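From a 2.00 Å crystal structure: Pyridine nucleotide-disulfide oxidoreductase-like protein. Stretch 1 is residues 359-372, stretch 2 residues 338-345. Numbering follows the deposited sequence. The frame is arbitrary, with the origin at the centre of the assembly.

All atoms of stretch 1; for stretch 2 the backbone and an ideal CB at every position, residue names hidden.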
ATOM      1  N   MET A 359       7.601 -17.317  -7.119  1.00 22.15           N
ATOM      2  CA  MET A 359       6.192 -17.109  -7.457  1.00 21.39           C
ATOM      3  C   MET A 359       6.060 -16.312  -8.785  1.00 23.28           C
ATOM      4  O   MET A 359       5.535 -15.175  -8.817  1.00 22.43           O
ATOM      5  CB  MET A 359       5.512 -16.432  -6.271  1.00 25.14           C
ATOM      6  CG  MET A 359       6.270 -15.307  -5.645  1.00 26.99           C
ATOM      7  SD  MET A 359       5.238 -14.571  -4.318  1.00 30.89           S
ATOM      8  CE  MET A 359       5.185 -15.884  -3.130  1.00 26.82           C
ATOM      9  N   PRO A 360       6.538 -16.907  -9.893  1.00 22.63           N
ATOM     10  CA  PRO A 360       6.517 -16.249 -11.194  1.00 23.34           C
ATOM     11  C   PRO A 360       5.108 -15.977 -11.742  1.00 20.16           C
ATOM     12  O   PRO A 360       4.946 -15.087 -12.546  1.00 21.62           O
ATOM     13  CB  PRO A 360       7.293 -17.257 -12.089  1.00 26.55           C
ATOM     14  CG  PRO A 360       6.919 -18.597 -11.470  1.00 26.66           C
ATOM     15  CD  PRO A 360       7.026 -18.298  -9.987  1.00 24.69           C
ATOM     16  N   ALA A 361       4.086 -16.650 -11.217  1.00 19.94           N
ATOM     17  CA  ALA A 361       2.702 -16.302 -11.573  1.00 23.52           C
ATOM     18  C   ALA A 361       2.216 -15.057 -10.896  1.00 23.77           C
ATOM     19  O   ALA A 361       1.102 -14.573 -11.229  1.00 19.13           O
ATOM     20  CB  ALA A 361       1.713 -17.431 -11.259  1.00 27.16           C
ATOM     21  N   PHE A 362       2.999 -14.514  -9.946  1.00 20.97           N
ATOM     22  CA  PHE A 362       2.628 -13.121  -9.497  1.00 22.02           C
ATOM     23  C   PHE A 362       2.536 -12.088 -10.636  1.00 19.48           C
ATOM     24  O   PHE A 362       1.801 -11.074 -10.550  1.00 22.06           O
ATOM     25  CB  PHE A 362       3.512 -12.621  -8.359  1.00 22.54           C
ATOM     26  CG  PHE A 362       2.866 -11.584  -7.479  1.00 21.67           C
ATOM     27  CD1 PHE A 362       1.836 -11.935  -6.601  1.00 28.19           C
ATOM     28  CD2 PHE A 362       3.325 -10.249  -7.489  1.00 24.43           C
ATOM     29  CE1 PHE A 362       1.229 -10.959  -5.772  1.00 31.66           C
ATOM     30  CE2 PHE A 362       2.720  -9.290  -6.705  1.00 31.35           C
ATOM     31  CZ  PHE A 362       1.686  -9.648  -5.821  1.00 33.38           C
ATOM     32  N   SER A 363       3.237 -12.357 -11.702  1.00 18.60           N
ATOM     33  CA  SER A 363       3.201 -11.533 -12.919  1.00 21.51           C
ATOM     34  C   SER A 363       1.771 -11.397 -13.499  1.00 19.94           C
ATOM     35  O   SER A 363       1.462 -10.445 -14.252  1.00 21.01           O
ATOM     36  CB  SER A 363       4.099 -12.241 -13.956  1.00 22.86           C
ATOM     37  OG  SER A 363       3.547 -13.537 -14.252  1.00 23.40           O
ATOM     38  N   ALA A 364       0.886 -12.318 -13.127  1.00 18.91           N
ATOM     39  CA  ALA A 364      -0.518 -12.219 -13.504  1.00 20.89           C
ATOM     40  C   ALA A 364      -1.057 -10.858 -13.144  1.00 20.68           C
ATOM     41  O   ALA A 364      -1.896 -10.342 -13.798  1.00 22.74           O
ATOM     42  CB  ALA A 364      -1.369 -13.312 -12.787  1.00 17.52           C
ATOM     43  N   VAL A 365      -0.643 -10.326 -12.019  1.00 22.51           N
ATOM     44  CA  VAL A 365      -1.195  -9.060 -11.571  1.00 22.60           C
ATOM     45  C   VAL A 365      -0.265  -7.901 -11.745  1.00 23.48           C
ATOM     46  O   VAL A 365      -0.733  -6.798 -11.627  1.00 22.85           O
ATOM     47  CB  VAL A 365      -1.734  -9.014 -10.150  1.00 23.23           C
ATOM     48  CG1 VAL A 365      -3.084  -9.750 -10.099  1.00 30.66           C
ATOM     49  CG2 VAL A 365      -0.709  -9.531  -9.139  1.00 20.32           C
ATOM     50  N   ILE A 366       1.019  -8.157 -11.953  1.00 24.75           N
ATOM     51  CA  ILE A 366       2.039  -7.113 -12.132  1.00 27.05           C
ATOM     52  C   ILE A 366       2.365  -6.784 -13.593  1.00 26.87           C
ATOM     53  O   ILE A 366       2.570  -5.615 -13.923  1.00 28.80           O
ATOM     54  CB  ILE A 366       3.337  -7.570 -11.396  1.00 27.84           C
ATOM     55  CG1 ILE A 366       3.080  -7.601  -9.922  1.00 31.10           C
ATOM     56  CG2 ILE A 366       4.473  -6.693 -11.739  1.00 31.23           C
ATOM     57  CD1 ILE A 366       2.350  -6.406  -9.412  1.00 31.98           C
ATOM     58  N   GLY A 367       2.342  -7.782 -14.475  1.00 21.49           N
ATOM     59  CA  GLY A 367       2.799  -7.595 -15.852  1.00 20.73           C
ATOM     60  C   GLY A 367       4.007  -8.482 -16.055  1.00 19.88           C
ATOM     61  O   GLY A 367       4.625  -8.931 -15.102  1.00 26.64           O
ATOM     62  N   SER A 368       4.376  -8.696 -17.290  1.00 18.29           N
ATOM     63  CA  SER A 368       5.611  -9.363 -17.660  1.00 21.39           C
ATOM     64  C   SER A 368       6.079  -8.786 -18.942  1.00 19.91           C
ATOM     65  O   SER A 368       5.261  -8.591 -19.779  1.00 22.05           O
ATOM     66  CB  SER A 368       5.335 -10.868 -17.920  1.00 21.06           C
ATOM     67  OG  SER A 368       6.529 -11.548 -18.250  1.00 21.25           O
ATOM     68  N   PRO A 369       7.386  -8.535 -19.135  1.00 20.66           N
ATOM     69  CA  PRO A 369       7.784  -8.117 -20.488  1.00 23.63           C
ATOM     70  C   PRO A 369       8.037  -9.259 -21.450  1.00 29.25           C
ATOM     71  O   PRO A 369       8.588  -9.038 -22.554  1.00 35.82           O
ATOM     72  CB  PRO A 369       9.130  -7.426 -20.251  1.00 20.86           C
ATOM     73  CG  PRO A 369       9.728  -8.146 -19.062  1.00 21.33           C
ATOM     74  CD  PRO A 369       8.533  -8.538 -18.222  1.00 21.24           C
ATOM     75  N   ARG A 370       7.732 -10.481 -21.078  1.00 30.57           N
ATOM     76  CA  ARG A 370       8.278 -11.580 -21.833  1.00 34.75           C
ATOM     77  C   ARG A 370       7.275 -12.241 -22.723  1.00 35.76           C
ATOM     78  O   ARG A 370       7.660 -13.125 -23.472  1.00 34.42           O
ATOM     79  CB  ARG A 370       8.771 -12.601 -20.840  1.00 36.35           C
ATOM     80  CG  ARG A 370       9.789 -13.526 -21.387  1.00 44.01           C
ATOM     81  CD  ARG A 370       9.592 -14.848 -20.751  1.00 47.37           C
ATOM     82  NE  ARG A 370      10.417 -15.000 -19.588  1.00 50.26           N
ATOM     83  CZ  ARG A 370      10.231 -15.950 -18.673  1.00 67.69           C
ATOM     84  NH1 ARG A 370       9.175 -16.794 -18.756  1.00 69.01           N
ATOM     85  NH2 ARG A 370      11.092 -16.040 -17.638  1.00 71.42           N
ATOM     86  N   HIS A 371       5.996 -11.907 -22.597  1.00 28.17           N
ATOM     87  CA  HIS A 371       5.008 -12.697 -23.257  1.00 33.47           C
ATOM     88  C   HIS A 371       4.164 -11.902 -24.209  1.00 34.56           C
ATOM     89  O   HIS A 371       3.129 -12.384 -24.570  1.00 41.29           O
ATOM     90  CB  HIS A 371       4.084 -13.405 -22.244  1.00 32.89           C
ATOM     91  CG  HIS A 371       4.805 -14.289 -21.305  1.00 30.65           C
ATOM     92  ND1 HIS A 371       5.128 -15.591 -21.613  1.00 31.83           N
ATOM     93  CD2 HIS A 371       5.326 -14.052 -20.088  1.00 33.75           C
ATOM     94  CE1 HIS A 371       5.783 -16.127 -20.606  1.00 34.27           C
ATOM     95  NE2 HIS A 371       5.928 -15.209 -19.673  1.00 34.51           N
ATOM     96  N   GLY A 372       4.567 -10.718 -24.630  1.00 40.00           N
ATOM     97  CA  GLY A 372       3.735  -9.894 -25.542  1.00 40.01           C
ATOM     98  C   GLY A 372       2.553  -9.241 -24.827  1.00 40.83           C
ATOM     99  O   GLY A 372       2.534  -9.181 -23.613  1.00 41.92           O
ATOM    100  N   UNK A 338      12.472  -8.910 -11.345  1.00 19.61           N
ATOM    101  CA  UNK A 338      12.519  -9.758 -12.528  1.00 19.05           C
ATOM    102  C   UNK A 338      11.906 -11.098 -12.273  1.00 20.99           C
ATOM    103  O   UNK A 338      11.384 -11.687 -13.217  1.00 21.75           O
ATOM    104  CB  UNK A 338      13.960  -9.935 -13.009  1.00 19.05           C
ATOM    105  N   UNK A 339      11.886 -11.560 -11.005  1.00 18.51           N
ATOM    106  CA  UNK A 339      11.279 -12.858 -10.691  1.00 19.75           C
ATOM    107  C   UNK A 339       9.767 -12.756 -10.625  1.00 19.82           C
ATOM    108  O   UNK A 339       9.053 -13.662 -10.974  1.00 20.43           O
ATOM    109  CB  UNK A 339      11.821 -13.398  -9.366  1.00 19.75           C
ATOM    110  N   UNK A 340       9.274 -11.636 -10.156  1.00 18.57           N
ATOM    111  CA  UNK A 340       7.873 -11.402 -10.007  1.00 19.66           C
ATOM    112  C   UNK A 340       7.182 -10.986 -11.285  1.00 19.43           C
ATOM    113  O   UNK A 340       5.959 -11.109 -11.390  1.00 20.50           O
ATOM    114  CB  UNK A 340       7.650 -10.337  -8.932  1.00 19.66           C
ATOM    115  N   UNK A 341       7.948 -10.519 -12.266  1.00 19.88           N
ATOM    116  CA  UNK A 341       7.390 -10.168 -13.585  1.00 19.00           C
ATOM    117  C   UNK A 341       7.648 -11.332 -14.580  1.00 21.46           C
ATOM    118  O   UNK A 341       7.456 -11.222 -15.797  1.00 23.22           O
ATOM    119  CB  UNK A 341       8.008  -8.867 -14.102  1.00 19.00           C
ATOM    120  N   UNK A 342       8.085 -12.450 -14.072  1.00 22.86           N
ATOM    121  CA  UNK A 342       8.330 -13.650 -14.915  1.00 24.25           C
ATOM    122  C   UNK A 342       9.351 -13.301 -16.008  1.00 24.76           C
ATOM    123  O   UNK A 342       9.152 -13.552 -17.214  1.00 30.27           O
ATOM    124  CB  UNK A 342       7.030 -14.156 -15.543  1.00 24.25           C
ATOM    125  N   UNK A 343      10.434 -12.664 -15.579  1.00 26.41           N
ATOM    126  CA  UNK A 343      11.435 -12.152 -16.498  1.00 25.69           C
ATOM    127  C   UNK A 343      12.855 -12.487 -16.126  1.00 27.76           C
ATOM    128  O   UNK A 343      13.740 -11.921 -16.714  1.00 30.82           O
ATOM    129  CB  UNK A 343      11.298 -10.632 -16.607  1.00 25.69           C
ATOM    130  N   UNK A 344      13.101 -13.396 -15.195  1.00 27.70           N
ATOM    131  CA  UNK A 344      14.461 -13.639 -14.766  1.00 33.23           C
ATOM    132  C   UNK A 344      15.181 -14.361 -15.917  1.00 37.28           C
ATOM    133  O   UNK A 344      14.689 -15.372 -16.395  1.00 32.23           O
ATOM    134  CB  UNK A 344      14.500 -14.453 -13.471  1.00 33.23           C
ATOM    135  N   UNK A 345      16.296 -13.792 -16.383  1.00 39.67           N
ATOM    136  CA  UNK A 345      17.111 -14.454 -17.425  1.00 49.71           C
ATOM    137  C   UNK A 345      17.959 -15.652 -16.933  1.00 60.62           C
ATOM    138  O   UNK A 345      18.276 -15.751 -15.739  1.00 58.30           O
ATOM    139  CB  UNK A 345      18.047 -13.418 -18.051  1.00 49.71           C
TER

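Position 338 starts the stretch with its CA-to-CB bond pointing away from stretch 1, and nothing there lies within 5.5 Å of the ideal CB. Stretch 1 sets no preference. The residue is Ser 338, whose OG bonds elsewhere in the structure.

At 339 the bond points sideways and the CB is again free, so many side chains would serve. The backbone does the work: a water accepts from Met 359 N (2.9 Å) and donates weakly to the carbonyl O of 339 (3.1 Å). Tyr 339 sends its ring away from stretch 1.

Position 340 also points sideways, but its ideal CB sits 4.6 Å from Phe 362 CD2, with Met 359 and Ile 366 nearby. This apolar surround suits Leu, Ile or Met. Leu 340 (chi1 m, chi2 t) brings CD2 to 3.8 Å from both Met 359 CG and Phe 362 CB.

At 341 the bond points sideways and the CB is 3.5 Å from Gly 367 O and 4.2 Å from Pro 369 CD, so a small or medium residue looks suitable. Much of the contact is independent of the side chain: Ser 368 OG donates to the carbonyl O of 341 (2.6 Å), and the CA of 341 makes a CA-H...O contact with Gly 367 O (3.4 Å). Thr 341 sets CG2 3.7 Å from Ile 366 CG2, while its OG1 bonds to a residue just outside the stretches.

Position 342 has phi/psi of 58/48, a left-handed conformation in which Gly, Asn and Asp are the usual choices. Its CB, however, points toward stretch 1, where Arg 370 offers positive charge and His 371 a ring nitrogen; an acid answers both, and Asn could meet part of the demand. Asp 342 (chi1 t) forms a salt bridge from OD1 to Arg 370 NH1 (3.1 Å) and accepts a hydrogen bond at OD2 from His 371 NE2 (2.7 Å). A water donates to both Asp 342 OD2 and Ser 363 OG, each at 2.9 Å. The guanidinium also lays one face over the carbonyl O of Asp 342.

At 343 the CB points sideways, 3.8 Å from Pro 369 CD, favouring a small apolar residue, though other shapes might turn aside. Ala 343 packs its CB 3.8 Å from Pro 369 CD.

Position 344 points away, leaving its side chain little constrained by stretch 1. It is Ala 344; its carbonyl O lies at the edge of the Arg 370 guanidinium.

At 345 the bond points sideways, nothing of stretch 1 is near, and many residues would do. Glu 345 is poorly ordered and makes no contact.

Stretch 2 338-345: SYLTDAAE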
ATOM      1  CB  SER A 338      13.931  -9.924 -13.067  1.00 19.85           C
ATOM      2  OG  SER A 338      14.810 -10.726 -12.159  1.00 20.00           O
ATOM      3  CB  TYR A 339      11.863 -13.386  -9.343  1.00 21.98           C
ATOM      4  CG  TYR A 339      13.296 -13.810  -9.516  1.00 20.97           C
ATOM      5  CD1 TYR A 339      13.640 -15.102 -10.039  1.00 25.09           C
ATOM      6  CD2 TYR A 339      14.308 -12.920  -9.326  1.00 22.54           C
ATOM      7  CE1 TYR A 339      14.998 -15.447 -10.286  1.00 26.41           C
ATOM      8  CE2 TYR A 339      15.629 -13.249  -9.553  1.00 26.82           C
ATOM      9  CZ  TYR A 339      15.994 -14.500 -10.038  1.00 26.36           C
ATOM     10  OH  TYR A 339      17.350 -14.697 -10.242  1.00 26.88           O
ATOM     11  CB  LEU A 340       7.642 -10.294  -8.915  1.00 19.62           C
ATOM     12  CG  LEU A 340       8.044 -10.842  -7.576  1.00 20.47           C
ATOM     13  CD1 LEU A 340       8.432  -9.727  -6.569  1.00 21.39           C
ATOM     14  CD2 LEU A 340       6.965 -11.793  -7.042  1.00 21.85           C
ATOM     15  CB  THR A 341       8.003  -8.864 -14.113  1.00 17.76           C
ATOM     16  OG1 THR A 341       9.443  -8.930 -14.148  1.00 18.91           O
ATOM     17  CG2 THR A 341       7.624  -7.742 -13.273  1.00 17.59           C
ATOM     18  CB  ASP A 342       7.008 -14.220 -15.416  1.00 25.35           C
ATOM     19  CG  ASP A 342       7.155 -15.554 -16.181  1.00 32.43           C
ATOM     20  OD1 ASP A 342       8.099 -16.308 -15.878  1.00 30.72           O
ATOM     21  OD2 ASP A 342       6.296 -15.865 -17.075  1.00 32.72           O
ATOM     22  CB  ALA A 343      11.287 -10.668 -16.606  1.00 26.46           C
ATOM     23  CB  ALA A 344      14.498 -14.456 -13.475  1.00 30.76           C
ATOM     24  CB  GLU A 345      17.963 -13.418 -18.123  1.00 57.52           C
ATOM     25  CG  GLU A 345      17.224 -12.787 -19.312  1.00 62.37           C
ATOM     26  CD  GLU A 345      17.452 -11.292 -19.449  1.00 72.05           C
ATOM     27  OE1 GLU A 345      16.611 -10.643 -20.130  1.00 82.91           O
ATOM     28  OE2 GLU A 345      18.440 -10.760 -18.872  1.00 70.73           O
TER
HETATM   29  O   HOH W   1       9.054 -14.963  -8.125  1.00 28.19           O
HETATM   30  O   HOH W   2       3.748 -14.478 -16.947  1.00 30.48           O
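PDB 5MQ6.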